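Local coordinates for protein cellulase (Bacteroides salanitronis, PDB 6WQY) that probably cleaves internal beta-1,4-glucosidic bonds of cellulose and related plant polysaccharides as a broad-specificity GH5 subfamily 4 endoglucanase, at residues W35-Q40 / A62-L67; F252-D257 / A279-E284; M310-R315 / L325-Y330; P342-A347 / W357-H362. One frame throughout, in Å; residues are numbered along the deposited sequence.

Contact 1 of 4, residues W35-Q40 / A62-L67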
# COMPACT_ATOMS: atom_id res chain seq x y z
N TRP A 35 2.65 -6.26 5.49
CA TRP A 35 2.80 -5.32 6.59
C TRP A 35 3.42 -4.05 6.04
O TRP A 35 4.35 -4.11 5.24
CB TRP A 35 3.69 -5.95 7.65
CG TRP A 35 3.91 -5.20 8.93
CD1 TRP A 35 3.18 -5.30 10.08
CD2 TRP A 35 4.99 -4.30 9.22
NE1 TRP A 35 3.75 -4.53 11.08
CE2 TRP A 35 4.85 -3.90 10.58
CE3 TRP A 35 6.07 -3.81 8.48
CZ2 TRP A 35 5.75 -3.01 11.19
CZ3 TRP A 35 6.95 -2.93 9.09
CH2 TRP A 35 6.79 -2.55 10.43
N ASN A 36 2.91 -2.90 6.50
CA ASN A 36 3.44 -1.60 6.11
C ASN A 36 4.38 -1.03 7.16
O ASN A 36 4.03 -0.96 8.34
CB ASN A 36 2.33 -0.54 5.98
CG ASN A 36 1.57 -0.62 4.68
OD1 ASN A 36 1.94 0.04 3.70
ND2 ASN A 36 0.49 -1.37 4.67
N LEU A 37 5.54 -0.57 6.70
CA LEU A 37 6.50 0.19 7.52
C LEU A 37 6.03 1.65 7.55
O LEU A 37 6.51 2.51 6.81
CB LEU A 37 7.88 0.05 6.91
CG LEU A 37 9.02 0.71 7.68
CD1 LEU A 37 9.26 0.03 9.00
CD2 LEU A 37 10.28 0.73 6.84
N GLY A 38 5.02 1.92 8.39
CA GLY A 38 4.36 3.21 8.37
C GLY A 38 4.97 4.23 9.33
O GLY A 38 5.65 3.90 10.29
N ASN A 39 4.66 5.50 9.06
CA ASN A 39 5.24 6.62 9.82
C ASN A 39 6.76 6.49 9.90
O ASN A 39 7.37 6.74 10.93
CB ASN A 39 4.61 6.79 11.19
CG ASN A 39 3.25 7.44 11.14
OD1 ASN A 39 2.67 7.61 10.09
ND2 ASN A 39 2.73 7.82 12.31
N GLN A 40 7.37 6.12 8.78
CA GLN A 40 8.79 5.78 8.70
C GLN A 40 9.38 6.58 7.53
O GLN A 40 9.50 7.81 7.64
CB GLN A 40 8.95 4.27 8.62
CG GLN A 40 10.34 3.78 9.00
CD GLN A 40 10.56 3.74 10.50
OE1 GLN A 40 9.69 3.35 11.27
NE2 GLN A 40 11.75 4.13 10.92
N ALA A 62 16.93 -5.90 12.20
CA ALA A 62 16.28 -6.64 13.27
C ALA A 62 14.77 -6.62 13.13
O ALA A 62 14.09 -7.62 13.40
CB ALA A 62 16.70 -6.11 14.64
N LEU A 63 14.20 -5.49 12.71
CA LEU A 63 12.76 -5.43 12.47
C LEU A 63 12.35 -6.41 11.39
O LEU A 63 11.39 -7.17 11.55
CB LEU A 63 12.33 -4.01 12.07
CG LEU A 63 10.89 -3.92 11.55
CD1 LEU A 63 9.86 -4.25 12.63
CD2 LEU A 63 10.65 -2.58 10.91
N PHE A 64 13.05 -6.40 10.26
CA PHE A 64 12.65 -7.25 9.13
C PHE A 64 12.84 -8.72 9.46
O PHE A 64 12.01 -9.55 9.06
CB PHE A 64 13.37 -6.79 7.87
CG PHE A 64 12.78 -5.52 7.31
CD1 PHE A 64 13.09 -4.29 7.84
CD2 PHE A 64 11.87 -5.58 6.27
CE1 PHE A 64 12.50 -3.14 7.34
CE2 PHE A 64 11.30 -4.45 5.75
CZ PHE A 64 11.61 -3.22 6.29
N ASP A 65 13.88 -9.06 10.22
CA ASP A 65 14.02 -10.43 10.67
C ASP A 65 12.84 -10.84 11.53
O ASP A 65 12.33 -11.96 11.42
CB ASP A 65 15.31 -10.56 11.49
CG ASP A 65 16.57 -10.46 10.66
OD1 ASP A 65 16.51 -10.47 9.41
OD2 ASP A 65 17.66 -10.37 11.28
N ALA A 66 12.38 -9.93 12.40
CA ALA A 66 11.24 -10.21 13.25
C ALA A 66 9.96 -10.37 12.43
O ALA A 66 9.14 -11.25 12.74
CB ALA A 66 11.07 -9.10 14.30
N LEU A 67 9.77 -9.56 11.39
CA LEU A 67 8.59 -9.70 10.54
C LEU A 67 8.56 -11.07 9.88
O LEU A 67 7.52 -11.73 9.83
CB LEU A 67 8.58 -8.61 9.48
CG LEU A 67 8.39 -7.19 9.99
CD1 LEU A 67 8.66 -6.18 8.90
CD2 LEU A 67 7.00 -6.99 10.56

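Contact 2 of 4, residues F252-D257 / A279-E284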
# COMPACT_ATOMS: atom_id res chain seq x y z
N PHE A 252 -8.24 -0.22 2.15
CA PHE A 252 -9.52 -0.61 2.73
C PHE A 252 -9.47 -0.49 4.24
O PHE A 252 -8.86 -1.34 4.91
CB PHE A 252 -9.91 -2.04 2.34
CG PHE A 252 -11.24 -2.46 2.88
CD1 PHE A 252 -12.42 -2.07 2.25
CD2 PHE A 252 -11.34 -3.23 4.03
CE1 PHE A 252 -13.65 -2.46 2.74
CE2 PHE A 252 -12.57 -3.62 4.52
CZ PHE A 252 -13.72 -3.23 3.88
N TYR A 253 -10.15 0.51 4.77
CA TYR A 253 -10.25 0.74 6.21
C TYR A 253 -11.71 0.76 6.67
O TYR A 253 -11.98 1.14 7.83
CB TYR A 253 -9.59 2.06 6.58
CG TYR A 253 -8.09 2.12 6.45
CD1 TYR A 253 -7.28 1.53 7.42
CD2 TYR A 253 -7.48 2.80 5.41
CE1 TYR A 253 -5.91 1.63 7.36
CE2 TYR A 253 -6.10 2.89 5.33
CZ TYR A 253 -5.32 2.31 6.31
OH TYR A 253 -3.95 2.43 6.35
N ASP A 254 -12.65 0.36 5.83
CA ASP A 254 -14.05 0.56 6.17
C ASP A 254 -14.43 -0.24 7.41
O ASP A 254 -14.11 -1.43 7.48
CB ASP A 254 -14.97 0.09 5.04
CG ASP A 254 -14.85 0.89 3.77
OD1 ASP A 254 -14.15 1.94 3.74
OD2 ASP A 254 -15.52 0.47 2.77
N PRO A 255 -15.16 0.35 8.37
CA PRO A 255 -15.53 1.76 8.50
C PRO A 255 -14.44 2.50 9.27
O PRO A 255 -14.12 2.09 10.41
CB PRO A 255 -16.85 1.70 9.27
CG PRO A 255 -16.73 0.46 10.12
CD PRO A 255 -15.72 -0.46 9.48
N ILE A 256 -13.87 3.56 8.70
CA ILE A 256 -12.73 4.22 9.32
C ILE A 256 -13.05 4.74 10.71
O ILE A 256 -12.16 4.79 11.57
CB ILE A 256 -12.18 5.32 8.39
CG1 ILE A 256 -10.87 5.90 8.93
CG2 ILE A 256 -13.19 6.41 8.16
CD1 ILE A 256 -9.71 4.94 8.93
N ASP A 257 -14.29 5.15 10.98
CA ASP A 257 -14.59 5.60 12.33
C ASP A 257 -14.30 4.52 13.36
O ASP A 257 -13.90 4.83 14.49
CB ASP A 257 -16.05 6.04 12.44
CG ASP A 257 -16.31 7.39 11.78
OD1 ASP A 257 -15.34 8.04 11.32
OD2 ASP A 257 -17.49 7.81 11.73
N ALA A 279 -20.19 1.77 14.67
CA ALA A 279 -20.53 2.66 13.57
C ALA A 279 -21.82 2.19 12.91
O ALA A 279 -22.23 1.04 13.05
CB ALA A 279 -19.40 2.66 12.54
N ASP A 280 -22.47 3.10 12.18
CA ASP A 280 -23.78 2.79 11.62
C ASP A 280 -23.70 2.13 10.25
O ASP A 280 -24.73 1.99 9.58
CB ASP A 280 -24.68 4.03 11.58
CG ASP A 280 -24.15 5.13 10.67
OD1 ASP A 280 -23.19 4.89 9.91
OD2 ASP A 280 -24.70 6.25 10.73
N TRP A 281 -22.51 1.70 9.83
CA TRP A 281 -22.34 1.02 8.55
C TRP A 281 -21.07 0.20 8.63
O TRP A 281 -20.35 0.22 9.63
CB TRP A 281 -22.28 2.05 7.41
CG TRP A 281 -20.98 2.79 7.39
CD1 TRP A 281 -20.59 3.77 8.26
CD2 TRP A 281 -19.90 2.60 6.47
NE1 TRP A 281 -19.33 4.20 7.94
CE2 TRP A 281 -18.88 3.50 6.85
CE3 TRP A 281 -19.68 1.76 5.37
CZ2 TRP A 281 -17.67 3.60 6.15
CZ3 TRP A 281 -18.49 1.86 4.70
CH2 TRP A 281 -17.50 2.77 5.08
N GLY A 282 -20.78 -0.53 7.55
CA GLY A 282 -19.46 -1.10 7.37
C GLY A 282 -19.20 -2.43 8.03
O GLY A 282 -18.04 -2.74 8.33
N ASP A 283 -20.24 -3.23 8.26
CA ASP A 283 -20.09 -4.55 8.87
C ASP A 283 -19.72 -5.60 7.84
O ASP A 283 -19.19 -5.27 6.78
CB ASP A 283 -21.35 -4.85 9.70
CG ASP A 283 -21.48 -3.89 10.87
OD1 ASP A 283 -20.51 -3.76 11.65
OD2 ASP A 283 -22.56 -3.27 11.01
N GLU A 284 -19.95 -6.87 8.17
CA GLU A 284 -19.42 -7.96 7.36
C GLU A 284 -19.84 -7.87 5.90
O GLU A 284 -19.04 -8.18 5.00
CB GLU A 284 -19.90 -9.31 7.93
CG GLU A 284 -19.32 -9.68 9.30
CD GLU A 284 -20.09 -9.13 10.49
OE1 GLU A 284 -20.87 -8.16 10.35
OE2 GLU A 284 -19.91 -9.70 11.61
O HOH W 1 -16.26 -2.87 6.18
O HOH W 2 -19.25 6.11 10.56

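Contact 3 of 4, residues M310-R315 / L325-Y330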
# COMPACT_ATOMS: atom_id res chain seq x y z
N MET A 310 -4.71 -1.74 5.14
CA MET A 310 -5.90 -2.14 5.88
C MET A 310 -5.46 -2.20 7.35
O MET A 310 -4.27 -2.08 7.65
CB MET A 310 -6.48 -3.47 5.37
CG MET A 310 -5.49 -4.61 5.25
SD MET A 310 -5.00 -5.40 6.79
CE MET A 310 -6.54 -6.16 7.33
N GLY A 311 -6.41 -2.35 8.27
CA GLY A 311 -6.04 -2.56 9.66
C GLY A 311 -7.09 -2.03 10.61
O GLY A 311 -8.18 -1.62 10.22
N CYS A 312 -6.73 -2.05 11.91
CA CYS A 312 -7.64 -1.62 12.96
C CYS A 312 -6.79 -1.39 14.20
O CYS A 312 -5.95 -2.23 14.53
CB CYS A 312 -8.69 -2.71 13.25
SG CYS A 312 -9.98 -2.25 14.39
N VAL A 313 -7.04 -0.28 14.91
CA VAL A 313 -6.22 0.07 16.06
C VAL A 313 -6.57 -0.79 17.28
O VAL A 313 -7.67 -1.33 17.42
CB VAL A 313 -6.29 1.57 16.41
CG1 VAL A 313 -5.77 2.41 15.26
CG2 VAL A 313 -7.71 1.99 16.82
N HIS A 314 -5.60 -0.89 18.17
CA HIS A 314 -5.68 -1.64 19.42
C HIS A 314 -6.63 -0.99 20.42
O HIS A 314 -6.73 0.24 20.52
CB HIS A 314 -4.27 -1.70 20.02
CG HIS A 314 -4.16 -2.31 21.38
ND1 HIS A 314 -4.43 -3.63 21.64
CD2 HIS A 314 -3.72 -1.77 22.54
CE1 HIS A 314 -4.19 -3.88 22.92
NE2 HIS A 314 -3.76 -2.77 23.49
N ARG A 315 -7.31 -1.84 21.17
CA ARG A 315 -8.10 -1.43 22.32
C ARG A 315 -7.53 -2.09 23.58
O ARG A 315 -7.29 -3.30 23.59
CB ARG A 315 -9.57 -1.81 22.16
CG ARG A 315 -10.42 -0.77 21.43
CD ARG A 315 -10.17 -0.68 19.93
NE ARG A 315 -11.18 0.18 19.33
CZ ARG A 315 -11.33 0.39 18.03
NH1 ARG A 315 -10.50 -0.17 17.15
NH2 ARG A 315 -12.31 1.18 17.61
N LEU A 325 -9.85 -8.12 16.90
CA LEU A 325 -9.27 -9.33 16.34
C LEU A 325 -10.24 -10.00 15.38
O LEU A 325 -9.84 -10.51 14.33
CB LEU A 325 -8.81 -10.29 17.43
CG LEU A 325 -7.45 -9.93 18.02
CD1 LEU A 325 -7.46 -8.65 18.82
CD2 LEU A 325 -6.92 -11.08 18.87
N TYR A 326 -11.53 -10.01 15.73
CA TYR A 326 -12.54 -10.54 14.82
C TYR A 326 -12.55 -9.76 13.50
O TYR A 326 -12.55 -10.36 12.43
CB TYR A 326 -13.92 -10.54 15.49
CG TYR A 326 -15.05 -10.82 14.53
CD1 TYR A 326 -15.07 -11.98 13.77
CD2 TYR A 326 -16.09 -9.92 14.36
CE1 TYR A 326 -16.08 -12.23 12.87
CE2 TYR A 326 -17.10 -10.16 13.46
CZ TYR A 326 -17.09 -11.32 12.71
OH TYR A 326 -18.10 -11.58 11.81
N TYR A 327 -12.57 -8.43 13.58
CA TYR A 327 -12.53 -7.61 12.37
C TYR A 327 -11.33 -7.97 11.50
O TYR A 327 -11.46 -8.20 10.29
CB TYR A 327 -12.48 -6.12 12.76
CG TYR A 327 -12.31 -5.21 11.57
CD1 TYR A 327 -13.41 -4.75 10.85
CD2 TYR A 327 -11.05 -4.83 11.14
CE1 TYR A 327 -13.26 -3.94 9.74
CE2 TYR A 327 -10.89 -4.01 10.03
CZ TYR A 327 -11.99 -3.58 9.34
OH TYR A 327 -11.79 -2.78 8.22
N LEU A 328 -10.13 -8.01 12.09
CA LEU A 328 -8.93 -8.28 11.30
C LEU A 328 -8.95 -9.67 10.72
O LEU A 328 -8.55 -9.87 9.56
CB LEU A 328 -7.69 -8.05 12.16
CG LEU A 328 -7.42 -6.59 12.53
CD1 LEU A 328 -6.28 -6.51 13.52
CD2 LEU A 328 -7.08 -5.76 11.30
N GLU A 329 -9.40 -10.66 11.49
CA GLU A 329 -9.51 -12.02 10.98
C GLU A 329 -10.52 -12.08 9.85
O GLU A 329 -10.26 -12.70 8.81
CB GLU A 329 -9.88 -12.98 12.12
CG GLU A 329 -9.66 -14.45 11.79
CD GLU A 329 -9.86 -15.39 12.97
OE1 GLU A 329 -10.18 -14.98 14.10
OE2 GLU A 329 -9.75 -16.63 12.74
N TYR A 330 -11.66 -11.41 10.02
CA TYR A 330 -12.70 -11.43 8.99
C TYR A 330 -12.21 -10.79 7.69
O TYR A 330 -12.44 -11.32 6.59
CB TYR A 330 -13.95 -10.71 9.49
CG TYR A 330 -15.13 -10.98 8.60
CD1 TYR A 330 -15.40 -10.19 7.50
CD2 TYR A 330 -15.96 -12.05 8.84
CE1 TYR A 330 -16.46 -10.45 6.67
CE2 TYR A 330 -17.03 -12.33 8.01
CZ TYR A 330 -17.27 -11.53 6.93
OH TYR A 330 -18.33 -11.79 6.09
O HOH W 3 -9.12 -2.84 7.19

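Contact 4 of 4, residues P342-A347 / W357-H362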
# COMPACT_ATOMS: atom_id res chain seq x y z
N PRO A 342 -3.58 -8.74 1.63
CA PRO A 342 -3.74 -7.55 2.47
C PRO A 342 -2.45 -7.16 3.16
O PRO A 342 -1.69 -8.02 3.62
CB PRO A 342 -4.78 -8.01 3.50
CG PRO A 342 -4.43 -9.48 3.71
CD PRO A 342 -3.92 -9.98 2.36
N PHE A 343 -2.21 -5.84 3.27
CA PHE A 343 -1.04 -5.28 3.94
C PHE A 343 -1.51 -4.45 5.13
O PHE A 343 -2.14 -3.40 4.96
CB PHE A 343 -0.23 -4.40 2.99
CG PHE A 343 0.57 -5.17 1.96
CD1 PHE A 343 -0.07 -5.84 0.91
CD2 PHE A 343 1.94 -5.20 2.02
CE1 PHE A 343 0.68 -6.56 -0.02
CE2 PHE A 343 2.69 -5.91 1.09
CZ PHE A 343 2.05 -6.58 0.06
N TYR A 344 -1.21 -4.92 6.33
CA TYR A 344 -1.61 -4.25 7.56
C TYR A 344 -0.85 -2.94 7.73
O TYR A 344 0.36 -2.88 7.50
CB TYR A 344 -1.34 -5.22 8.74
CG TYR A 344 -1.63 -4.60 10.09
CD1 TYR A 344 -2.90 -4.68 10.65
CD2 TYR A 344 -0.66 -3.88 10.77
CE1 TYR A 344 -3.18 -4.06 11.86
CE2 TYR A 344 -0.93 -3.25 11.95
CZ TYR A 344 -2.20 -3.35 12.49
OH TYR A 344 -2.52 -2.71 13.67
N TRP A 345 -1.55 -1.89 8.16
CA TRP A 345 -0.94 -0.57 8.36
C TRP A 345 -0.36 -0.46 9.76
O TRP A 345 -1.10 -0.35 10.75
CB TRP A 345 -1.98 0.54 8.15
CG TRP A 345 -1.38 1.90 8.39
CD1 TRP A 345 -1.62 2.72 9.44
CD2 TRP A 345 -0.39 2.55 7.59
NE1 TRP A 345 -0.84 3.85 9.35
CE2 TRP A 345 -0.07 3.77 8.22
CE3 TRP A 345 0.25 2.23 6.39
CZ2 TRP A 345 0.87 4.66 7.69
CZ3 TRP A 345 1.18 3.10 5.87
CH2 TRP A 345 1.48 4.30 6.52
N ASP A 346 0.97 -0.42 9.86
CA ASP A 346 1.67 -0.34 11.15
C ASP A 346 2.42 0.99 11.22
O ASP A 346 3.54 1.13 10.74
CB ASP A 346 2.60 -1.53 11.36
CG ASP A 346 3.15 -1.62 12.76
OD1 ASP A 346 3.55 -0.57 13.31
OD2 ASP A 346 3.19 -2.74 13.32
N ALA A 347 1.80 1.98 11.89
CA ALA A 347 2.40 3.30 12.04
C ALA A 347 3.43 3.33 13.16
O ALA A 347 4.03 4.37 13.38
CB ALA A 347 1.31 4.34 12.32
N TRP A 357 -1.70 1.65 16.00
CA TRP A 357 -1.64 0.61 15.00
C TRP A 357 -0.46 -0.33 15.21
O TRP A 357 -0.33 -1.32 14.49
CB TRP A 357 -1.46 1.23 13.60
CG TRP A 357 -2.46 2.25 13.19
CD1 TRP A 357 -2.42 3.59 13.44
CD2 TRP A 357 -3.65 2.02 12.41
NE1 TRP A 357 -3.51 4.20 12.88
CE2 TRP A 357 -4.28 3.27 12.23
CE3 TRP A 357 -4.23 0.90 11.84
CZ2 TRP A 357 -5.46 3.43 11.53
CZ3 TRP A 357 -5.41 1.06 11.12
CH2 TRP A 357 -6.01 2.31 10.98
N ALA A 358 0.42 -0.04 16.17
CA ALA A 358 1.71 -0.71 16.22
C ALA A 358 1.58 -2.17 16.64
O ALA A 358 0.94 -2.48 17.66
CB ALA A 358 2.62 0.01 17.22
N LEU A 359 2.25 -3.04 15.91
CA LEU A 359 2.48 -4.43 16.30
C LEU A 359 3.92 -4.68 16.70
O LEU A 359 4.16 -5.54 17.56
CB LEU A 359 2.11 -5.38 15.15
CG LEU A 359 0.68 -5.26 14.62
CD1 LEU A 359 0.47 -6.22 13.45
CD2 LEU A 359 -0.36 -5.49 15.70
N PHE A 360 4.87 -3.95 16.10
CA PHE A 360 6.28 -4.09 16.41
C PHE A 360 6.88 -2.72 16.68
O PHE A 360 6.49 -1.72 16.06
CB PHE A 360 7.07 -4.65 15.21
CG PHE A 360 6.62 -6.00 14.75
CD1 PHE A 360 5.59 -6.12 13.84
CD2 PHE A 360 7.23 -7.15 15.22
CE1 PHE A 360 5.16 -7.36 13.41
CE2 PHE A 360 6.81 -8.40 14.79
CZ PHE A 360 5.78 -8.50 13.88
N ASN A 361 7.88 -2.68 17.56
CA ASN A 361 8.79 -1.54 17.59
C ASN A 361 9.59 -1.56 16.29
O ASN A 361 10.21 -2.58 15.95
CB ASN A 361 9.69 -1.62 18.81
CG ASN A 361 10.60 -0.42 18.95
OD1 ASN A 361 11.49 -0.22 18.12
ND2 ASN A 361 10.38 0.39 19.97
N HIS A 362 9.57 -0.45 15.53
CA HIS A 362 10.15 -0.43 14.20
C HIS A 362 11.67 -0.47 14.20
O HIS A 362 12.27 -0.69 13.14
CB HIS A 362 9.68 0.80 13.42
CG HIS A 362 8.24 0.76 13.01
ND1 HIS A 362 7.75 1.63 12.06
CD2 HIS A 362 7.19 -0.01 13.39
CE1 HIS A 362 6.46 1.40 11.87
NE2 HIS A 362 6.09 0.41 12.67

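Contact 1 of 4, residues W35-Q40 / A62-L67
W35, whose face carries a methyl of L67, gives its indole N-H to D346 OD2, an oxygen that also takes the backbone N-H of L359 and, weakly, that of F360. The bond from W35 CA to CB points toward helix 61-70, and CG is anti to the backbone N (chi1 -176°). L67 CD2 sits over one face, 3.7 Å from the centroid of the five-membered ring and 16° from its normal, a CH-pi contact. The other methyl, L67 CD1, bears on W35 CE3 at 3.5 Å, the side chains crossing at about a right angle. L63 meets the indole tip to tip, its CD2 3.9 Å from W35 CH2, and the same methyl touches L37 CD1 at 3.5 Å. L37 CD2 approaches the edge of the F64 ring. An alanine in place of W35 would probably leave D346 OD2 short of one donor and open a gap between L67 and the strand. The axes of strand 35-37 and helix 62-67 run antiparallel, 11.6 Å apart at closest approach, an outer helix packed on a strand of the (beta/alpha)8 barrel. The interface rests on apolar and CH-pi contacts, while D346 of the neighbouring strand satisfies the indole N-H.

Contact 2 of 4, residues F252-D257 / A279-E284
P255 and W281 make the main apolar contact. P255 CB stands over one face of the indole, displaced toward the rim, 4.0 Å from the centroid of the five-membered ring and 28° off its normal, a CH-pi contact. W281 CG lies between its own backbone N and carbonyl carbon (chi1 73°), and the indole reaches from there across the proline. The next ring atom of the proline, P255 CG, touches A279 CB at 4.2 Å. The peptide bond before P255 is cis, and the residue serves as N-cap of helix 256-259.

The D254 carboxylate packs obliquely against the same indole: its CG lies 3.5 Å from W281 CH2, with the carboxylate plane turned 59° from the ring, while OD2 accepts a hydrogen bond from N286 ND2 of helix 284-299. An alanine at D254 would probably leave the N286 amide without its mate and the W281 ring without the carboxylate beside it.

Both segments belong to the connection between strand 246-251 and helix 284-299 of the (beta/alpha)8 barrel, one at its start and the other at its end. Where they come nearest, G282 faces P255 with a positive phi, and there is no room for a side chain between them.

Water-mediated bonds complete the contact. One water donates to D254 O and to G282 O, the latter at 2.8 Å; these carbonyls also accept from Y327 OH and W269 NE1, respectively. A second water lies in the plane of the indole at its edge, donating to D257 OD2 at 2.7 Å and accepting a weak bond from W281 NE1 at 3.2 Å.

Contact 3 of 4, residues M310-R315 / L325-Y330
Helix 318-337 packs back on the loop that leads to it from barrel strand 305-310: M310, G311 and C312, where the strand runs out into its loop, meet Y327 and L328 of the helix. L328 CD2 is the methyl that these three residues share. It lies 3.7 Å from G311 CA and 4.0 Å from C312 CB, and M310 CE reaches it from another side, also at 4.0 Å. The methionine gets there by folding: CG sits between the backbone N and the carbonyl carbon (chi1 50°), and further bends at chi2 and chi3 bring the terminal methyl round to the leucine.

Y327 lies beside the loop. Its CD2 is 3.8 Å from C312 CB, and C312 SG lies 5.0 Å from the ring centroid, 38° off the normal, an oblique sulfur-aromatic contact. At the phenol end a water links the two segments, accepting from G311 N at 3.0 Å and donating to Y327 OH at 2.9 Å. The hydroxyl's bond to D254 ties the helix to the neighbouring loop, while W269 meets the tyrosine ring edge-to-face. G311 has phi 151°, and at its backbone angles a CB would be jammed against the carbonyl O of M310, which by itself calls for glycine.

A strand end, a short connection and a returning helix with apolar residues on its inner side make an arrangement characteristic of the TIM barrel.

Contact 4 of 4, residues P342-A347 / W357-H362
D346 reaches across to the facing loop, where L359 and H362 bind its carboxylate. From CB the side chain leaves with CG anti to the backbone N (chi1 -170°), and CG itself lies 3.6 Å from both L359 N and H362 NE2. OD1 accepts from H362 NE2 at 2.8 Å along a nearly straight N-H (166°); OD1 lies in the imidazole plane, while NE2 meets it from well above the carboxylate plane. The same oxygen also takes the backbone N-H of G348. OD2 accepts from L359 N at 2.8 Å, again from above the carboxylate plane, and weakly from F360 N; W35 NE1 is another donor. So many N-H groups would probably stabilise a negative charge on this buried acid. H362 is held at its other nitrogen too, ND1 being hydrogen-bonded to Q40 OE1.

D346 belongs to strand 342-346, the last of the eight parallel strands of the TIM barrel, and L359, F360 and H362 lie in the loop that follows it before helix 371-383. The loop thus turns back over the strand that it leaves.

Y344 OH donates to W357 O at 2.7 Å, the carbonyl oxygen lying in the phenol plane at its edge, and L359 CD1 rests over one face of the ring, 3.9 Å from its centroid, in a CH-pi contact. W345 and W357 form an edge-to-face pair, the W345 edge directed at the W357 face, with the centroids of the five-membered rings 4.9 Å apart and planes at 83°. W357 CB lies 3.3 Å from W345 O; that carbonyl and A347 N are buried without a polar partner.

All four contacts belong to one (beta/alpha)8 barrel, the family 5 glycoside hydrolase part of a longer protein, but to different layers. Contacts 1 and 4 adjoin across neighbouring strands 34-37 and 342-346 and share polar links; contact 4, its centre about 12 Å from the chain centre, is the innermost. Contacts 2 and 3 meet through tyrosine hydroxyls of helix 318-337, and contact 2 is the outermost, with an exposed W281 and bridging waters. Contacts 1 and 3 pair strand or strand end with a helix through leucines, whereas contact 2 joins loop parts and contact 4 a strand to the loop after it, by direct hydrogen bonds. M310 and W345 connect contacts 3 and 4 through backbone bonding.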